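Local coordinates for protein UDP-galactopyranose mutase (Deinococcus radiodurans, PDB 3HDQ) that probably interconverts UDP-galactopyranose and UDP-galactofuranose as a flavoenzyme, and binds FAD and UDP-galactose, at residues Phe267-Leu272 against Lys347-Leu352; His281-Thr286 against Gln319-Tyr324. One frame throughout, in Å; residues are numbered along the deposited sequence.

Interaction 1: residues Phe267-Leu272 against Lys347-Leu352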
loop_
_atom_site.group_PDB
_atom_site.type_symbol
_atom_site.label_atom_id
_atom_site.label_comp_id
_atom_site.label_asym_id
_atom_site.label_seq_id
_atom_site.Cartn_x
_atom_site.Cartn_y
_atom_site.Cartn_z
ATOM N N PHE A 267 12.597 -21.758 -20.954
ATOM C CA PHE A 267 13.127 -23.023 -20.445
ATOM C C PHE A 267 13.745 -23.870 -21.560
ATOM O O PHE A 267 13.711 -25.100 -21.512
ATOM C CB PHE A 267 12.026 -23.798 -19.711
ATOM C CG PHE A 267 11.230 -22.948 -18.746
ATOM C CD1 PHE A 267 11.718 -22.667 -17.473
ATOM C CD2 PHE A 267 10.003 -22.412 -19.119
ATOM C CE1 PHE A 267 10.989 -21.877 -16.585
ATOM C CE2 PHE A 267 9.266 -21.626 -18.240
ATOM C CZ PHE A 267 9.762 -21.352 -16.968
ATOM N N CYS A 268 14.312 -23.198 -22.557
ATOM C CA CYS A 268 14.879 -23.874 -23.724
ATOM C C CYS A 268 16.016 -24.854 -23.398
ATOM O O CYS A 268 16.364 -25.697 -24.223
ATOM C CB CYS A 268 15.316 -22.861 -24.796
ATOM S SG CYS A 268 16.805 -21.897 -24.423
ATOM N N TYR A 269 16.591 -24.757 -22.204
ATOM C CA TYR A 269 17.600 -25.730 -21.795
ATOM C C TYR A 269 17.117 -26.575 -20.624
ATOM O O TYR A 269 17.911 -27.251 -19.987
ATOM C CB TYR A 269 18.927 -25.069 -21.407
ATOM C CG TYR A 269 19.619 -24.272 -22.496
ATOM C CD1 TYR A 269 20.077 -24.882 -23.655
ATOM C CD2 TYR A 269 19.843 -22.911 -22.345
ATOM C CE1 TYR A 269 20.723 -24.149 -24.646
ATOM C CE2 TYR A 269 20.485 -22.170 -23.324
ATOM C CZ TYR A 269 20.919 -22.792 -24.474
ATOM O OH TYR A 269 21.553 -22.055 -25.447
ATOM N N GLY A 270 15.821 -26.528 -20.337
ATOM C CA GLY A 270 15.281 -27.220 -19.180
ATOM C C GLY A 270 15.141 -26.300 -17.975
ATOM O O GLY A 270 15.597 -25.155 -17.999
ATOM N N LYS A 271 14.512 -26.797 -16.915
ATOM C CA LYS A 271 14.228 -25.969 -15.750
ATOM C C LYS A 271 15.473 -25.703 -14.897
ATOM O O LYS A 271 16.142 -26.640 -14.475
ATOM C CB LYS A 271 13.130 -26.612 -14.898
ATOM C CG LYS A 271 12.695 -25.753 -13.708
ATOM C CD LYS A 271 11.951 -24.492 -14.164
ATOM C CE LYS A 271 11.581 -23.583 -12.984
ATOM N NZ LYS A 271 12.755 -22.812 -12.479
ATOM N N LEU A 272 15.789 -24.424 -14.677
ATOM C CA LEU A 272 16.819 -24.027 -13.719
ATOM C C LEU A 272 16.207 -24.152 -12.323
ATOM O O LEU A 272 15.157 -23.578 -12.066
ATOM C CB LEU A 272 17.213 -22.572 -13.941
ATOM C CG LEU A 272 18.694 -22.225 -14.078
ATOM C CD1 LEU A 272 18.935 -20.773 -13.682
ATOM C CD2 LEU A 272 19.595 -23.184 -13.288
ATOM N N LYS A 347 25.173 -21.301 -16.716
ATOM C CA LYS A 347 26.191 -20.877 -17.672
ATOM C C LYS A 347 25.625 -20.804 -19.101
ATOM O O LYS A 347 25.953 -19.903 -19.874
ATOM C CB LYS A 347 27.358 -21.858 -17.625
ATOM C CG LYS A 347 28.721 -21.204 -17.445
ATOM C CD LYS A 347 28.841 -20.583 -16.055
ATOM C CE LYS A 347 30.244 -20.762 -15.469
ATOM N NZ LYS A 347 31.308 -20.092 -16.275
ATOM N N LYS A 348 24.760 -21.754 -19.436
ATOM C CA LYS A 348 24.165 -21.810 -20.765
ATOM C C LYS A 348 23.155 -20.678 -20.961
ATOM O O LYS A 348 23.090 -20.071 -22.033
ATOM C CB LYS A 348 23.477 -23.161 -20.981
ATOM C CG LYS A 348 24.313 -24.353 -20.551
ATOM C CD LYS A 348 25.045 -24.976 -21.715
ATOM C CE LYS A 348 24.052 -25.711 -22.591
ATOM N NZ LYS A 348 23.053 -26.398 -21.721
ATOM N N TYR A 349 22.357 -20.410 -19.930
ATOM C CA TYR A 349 21.362 -19.343 -20.007
ATOM C C TYR A 349 22.052 -17.997 -20.031
ATOM O O TYR A 349 21.586 -17.058 -20.676
ATOM C CB TYR A 349 20.373 -19.420 -18.841
ATOM C CG TYR A 349 19.282 -20.448 -19.051
ATOM C CD1 TYR A 349 19.186 -21.574 -18.237
ATOM C CD2 TYR A 349 18.350 -20.296 -20.070
ATOM C CE1 TYR A 349 18.181 -22.515 -18.430
ATOM C CE2 TYR A 349 17.342 -21.226 -20.268
ATOM C CZ TYR A 349 17.263 -22.333 -19.455
ATOM O OH TYR A 349 16.263 -23.254 -19.669
ATOM N N GLU A 350 23.176 -17.928 -19.330
ATOM C CA GLU A 350 23.982 -16.723 -19.238
ATOM C C GLU A 350 24.569 -16.326 -20.591
ATOM O O GLU A 350 24.688 -15.138 -20.895
ATOM C CB GLU A 350 25.096 -16.933 -18.213
ATOM C CG GLU A 350 26.039 -15.749 -18.048
ATOM C CD GLU A 350 27.088 -15.986 -16.958
ATOM O OE1 GLU A 350 27.506 -15.006 -16.309
ATOM O OE2 GLU A 350 27.482 -17.154 -16.739
ATOM N N ALA A 351 24.948 -17.320 -21.393
ATOM C CA ALA A 351 25.452 -17.059 -22.739
ATOM C C ALA A 351 24.343 -16.466 -23.590
ATOM O O ALA A 351 24.578 -15.555 -24.377
ATOM C CB ALA A 351 25.986 -18.335 -23.380
ATOM N N LEU A 352 23.133 -16.988 -23.426
ATOM C CA LEU A 352 21.965 -16.417 -24.093
ATOM C C LEU A 352 21.736 -14.980 -23.626
ATOM O O LEU A 352 21.571 -14.077 -24.441
ATOM C CB LEU A 352 20.716 -17.266 -23.838
ATOM C CG LEU A 352 20.648 -18.583 -24.600
ATOM C CD1 LEU A 352 19.329 -19.287 -24.321
ATOM C CD2 LEU A 352 20.836 -18.340 -26.103
#

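Interaction 2: residues His281-Thr286 against Gln319-Tyr324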
loop_
_atom_site.group_PDB
_atom_site.type_symbol
_atom_site.label_atom_id
_atom_site.label_comp_id
_atom_site.label_asym_id
_atom_site.label_seq_id
_atom_site.Cartn_x
_atom_site.Cartn_y
_atom_site.Cartn_z
ATOM N N HIS A 281 1.513 -17.350 8.371
ATOM C CA HIS A 281 1.432 -16.194 9.259
ATOM C C HIS A 281 0.444 -16.413 10.402
ATOM O O HIS A 281 -0.633 -16.975 10.204
ATOM C CB HIS A 281 1.030 -14.952 8.455
ATOM C CG HIS A 281 2.078 -14.502 7.486
ATOM N ND1 HIS A 281 3.079 -13.614 7.827
ATOM C CD2 HIS A 281 2.289 -14.828 6.185
ATOM C CE1 HIS A 281 3.858 -13.411 6.777
ATOM N NE2 HIS A 281 3.400 -14.136 5.767
ATOM N N GLU A 282 0.809 -15.968 11.598
ATOM C CA GLU A 282 -0.078 -16.078 12.757
ATOM C C GLU A 282 -0.024 -14.810 13.594
ATOM O O GLU A 282 1.006 -14.147 13.671
ATOM C CB GLU A 282 0.293 -17.285 13.632
ATOM C CG GLU A 282 0.037 -18.649 12.978
ATOM C CD GLU A 282 0.535 -19.826 13.825
ATOM O OE1 GLU A 282 0.673 -19.652 15.060
ATOM O OE2 GLU A 282 0.784 -20.920 13.251
ATOM N N THR A 283 -1.143 -14.479 14.221
ATOM C CA THR A 283 -1.170 -13.390 15.183
ATOM C C THR A 283 -1.612 -13.936 16.531
ATOM O O THR A 283 -2.605 -14.649 16.622
ATOM C CB THR A 283 -2.129 -12.264 14.751
ATOM O OG1 THR A 283 -1.719 -11.749 13.475
ATOM C CG2 THR A 283 -2.138 -11.139 15.795
ATOM N N HIS A 284 -0.869 -13.594 17.575
ATOM C CA HIS A 284 -1.133 -14.110 18.902
ATOM C C HIS A 284 -1.462 -12.968 19.831
ATOM O O HIS A 284 -0.940 -11.862 19.678
ATOM C CB HIS A 284 0.080 -14.876 19.423
ATOM C CG HIS A 284 0.326 -16.155 18.695
ATOM N ND1 HIS A 284 1.244 -16.264 17.672
ATOM C CD2 HIS A 284 -0.242 -17.376 18.823
ATOM C CE1 HIS A 284 1.241 -17.502 17.212
ATOM N NE2 HIS A 284 0.348 -18.198 17.893
ATOM N N ASP A 285 -2.332 -13.238 20.795
ATOM C CA ASP A 285 -2.768 -12.205 21.718
ATOM C C ASP A 285 -1.825 -12.083 22.920
ATOM O O ASP A 285 -2.210 -12.346 24.058
ATOM C CB ASP A 285 -4.210 -12.466 22.160
ATOM C CG ASP A 285 -4.893 -11.217 22.703
ATOM O OD1 ASP A 285 -4.729 -10.124 22.111
ATOM O OD2 ASP A 285 -5.606 -11.336 23.722
ATOM N N THR A 286 -0.583 -11.695 22.638
ATOM C CA THR A 286 0.414 -11.362 23.652
ATOM C C THR A 286 1.356 -10.362 23.030
ATOM O O THR A 286 1.446 -10.265 21.806
ATOM C CB THR A 286 1.334 -12.544 23.998
ATOM O OG1 THR A 286 0.713 -13.776 23.629
ATOM C CG2 THR A 286 1.700 -12.537 25.484
ATOM N N GLN A 319 -0.675 -6.893 20.515
ATOM C CA GLN A 319 -0.549 -8.238 19.976
ATOM C C GLN A 319 0.766 -8.399 19.235
ATOM O O GLN A 319 1.572 -7.476 19.188
ATOM C CB GLN A 319 -1.717 -8.558 19.062
ATOM C CG GLN A 319 -3.033 -8.493 19.787
ATOM C CD GLN A 319 -4.190 -8.683 18.863
ATOM O OE1 GLN A 319 -4.286 -8.018 17.834
ATOM N NE2 GLN A 319 -5.084 -9.597 19.216
ATOM N N THR A 320 0.985 -9.582 18.672
ATOM C CA THR A 320 2.216 -9.846 17.958
ATOM C C THR A 320 1.937 -10.771 16.783
ATOM O O THR A 320 1.079 -11.653 16.869
ATOM C CB THR A 320 3.309 -10.442 18.888
ATOM O OG1 THR A 320 4.566 -10.464 18.206
ATOM C CG2 THR A 320 2.957 -11.845 19.315
ATOM N N SER A 321 2.636 -10.542 15.675
ATOM C CA SER A 321 2.508 -11.399 14.500
ATOM C C SER A 321 3.822 -12.100 14.161
ATOM O O SER A 321 4.898 -11.494 14.185
ATOM C CB SER A 321 2.026 -10.602 13.282
ATOM O OG SER A 321 0.709 -10.151 13.466
ATOM N N VAL A 322 3.712 -13.378 13.824
ATOM C CA VAL A 322 4.867 -14.196 13.491
ATOM C C VAL A 322 4.643 -14.930 12.172
ATOM O O VAL A 322 3.503 -15.078 11.717
ATOM C CB VAL A 322 5.143 -15.247 14.590
ATOM C CG1 VAL A 322 5.333 -14.579 15.929
ATOM C CG2 VAL A 322 4.007 -16.269 14.651
ATOM N N VAL A 323 5.739 -15.398 11.576
ATOM C CA VAL A 323 5.679 -16.217 10.377
ATOM C C VAL A 323 6.541 -17.477 10.507
ATOM O O VAL A 323 7.687 -17.418 10.969
ATOM C CB VAL A 323 6.122 -15.429 9.121
ATOM C CG1 VAL A 323 7.592 -15.022 9.228
ATOM C CG2 VAL A 323 5.878 -16.257 7.869
ATOM N N TYR A 324 5.966 -18.606 10.099
ATOM C CA TYR A 324 6.667 -19.886 9.966
ATOM C C TYR A 324 6.957 -20.171 8.490
ATOM O O TYR A 324 6.054 -20.116 7.659
ATOM C CB TYR A 324 5.797 -21.018 10.512
ATOM C CG TYR A 324 5.574 -20.955 12.012
ATOM C CD1 TYR A 324 6.358 -21.701 12.878
ATOM C CD2 TYR A 324 4.575 -20.153 12.555
ATOM C CE1 TYR A 324 6.157 -21.649 14.243
ATOM C CE2 TYR A 324 4.364 -20.094 13.927
ATOM C CZ TYR A 324 5.161 -20.846 14.763
ATOM O OH TYR A 324 4.976 -20.796 16.123
HETATM O O HOH W 1 2.874 -12.624 10.362
#

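Interaction 1: residues Phe267-Leu272 against Lys347-Leu352
Tyr349 of helix 340-355 reaches into the turn Phe267-Gly270 and is gripped there by two hydrogen bonds. Tyr349 OH donates to Gly270 O at 2.6 Å, in the carbonyl plane and on a lone pair. The same OH accepts from Tyr269 N at 3.0 Å, with an N-H...O angle of 149°.

Aromatic contacts come next. Tyr269 CG is anti to its carbonyl carbon (chi1 -61°), which brings it nearer the helix. The Tyr269 ring turns its edge to the face of Tyr349, with the planes at 70°. Of the Tyr269 ring, CD2 comes closest, over one face of Tyr349, 3.7 Å from Tyr349 CE2. Lys348 covers one face of Tyr269. Lys348 CB makes a CH-pi contact there, 4.1 Å from the centroid of the Tyr269 ring. The Lys348 chain is bent, and Lys348 NZ returns to the same ring for an off-centre cation-pi contact. Cys268 SG sits off-centre over the opposite face.

Apolar contacts finish the interface. Leu352 and Tyr269 meet tip to tip, with Leu352 CD1 3.3 Å from Tyr269 CE2. Cys268 SG packs on Leu352 CD1 at 3.6 Å and lies obliquely beside the Tyr349 ring. Leu272 CG borders Tyr349 near CD1, and Phe265 touches both Tyr349 and Leu352.

This is a type I beta turn, in the loop between helix 261-264 and strand 274-284, docked on a helix whose tyrosine hydroxyl binds the turn backbone.

Interaction 2: residues His281-Thr286 against Gln319-Tyr324
Gln319 meets Asp285 where the two strands join their loops. Gln319 NE2 donates to Asp285 OD1 at 3.0 Å, from above the carboxylate plane. Amide and carboxylate stand nearly perpendicular, at 89°. An inverse gamma turn is centred on Asp285.

Thr320 pairs with His284 through two backbone bonds, His284 N to Thr320 O and Thr320 N to His284 O. Thr320 CG2 lies 3.3 Å from Thr286 O. Thr320 OG1 is anti to the backbone N (chi1 -170°) and is hydrogen-bonded to Glu308.

Ser321 faces Thr283 in a non-hydrogen-bonded pair. Here the side chains make the link, with Ser321 OG 2.9 Å from Thr283 OG1. Ser321 OG is also hydrogen-bonded to Asp73.

Val322 and Glu282 form the next hydrogen-bonded pair, Glu282 N to Val322 O and Val322 N to Glu282 O, each 2.8 Å. Val322 CG2 comes to the edge of the His284 ring, 4.0 Å from His284 CE1. His284 ND1 is buried by the contact and has no partner in the model. A water donates to Val322 O and is hydrogen-bonded to His281 ND1 at 2.7 Å.

Val323 runs alongside His281. CG2 of Val323 is anti to its backbone N and sits over one face of the His281 ring, 3.8 Å from the centroid. His281 NE2 donates to Pro81 O, so both ring nitrogens have a partner, which would fix the ring's rotation.

Tyr324 places CE2 3.7 Å from Glu282 OE2, with ring and carboxylate planes 35° apart. Tyr324 also meets Tyr303 edge-to-face.

The whole is an antiparallel strand pair at the margin of the mixed sheet, whose inner strand 320-336 also pairs with strand 305-308, which carries Arg305, a residue of the UDP-galactose site.

From the N terminus, the chain first passes the turn at 267-272, then runs straight into strand 274-284, whose end enters interaction 2. Interaction 2 closes the shorter loop, from 281-286 to 319-324, which includes strands 294-296 and 305-308 and helix 309-313. Strand 320-336 then leads to helix 340-355, where interaction 1 closes the longer loop. Interaction 2 is therefore nested inside interaction 1. The two do not touch. Their centres are 41 Å apart, on opposite sides of the chain's centre. Interaction 1 ties the turn after helix 261-264 to helix 340-355, while interaction 2 joins two neighbouring strands of the mixed sheet.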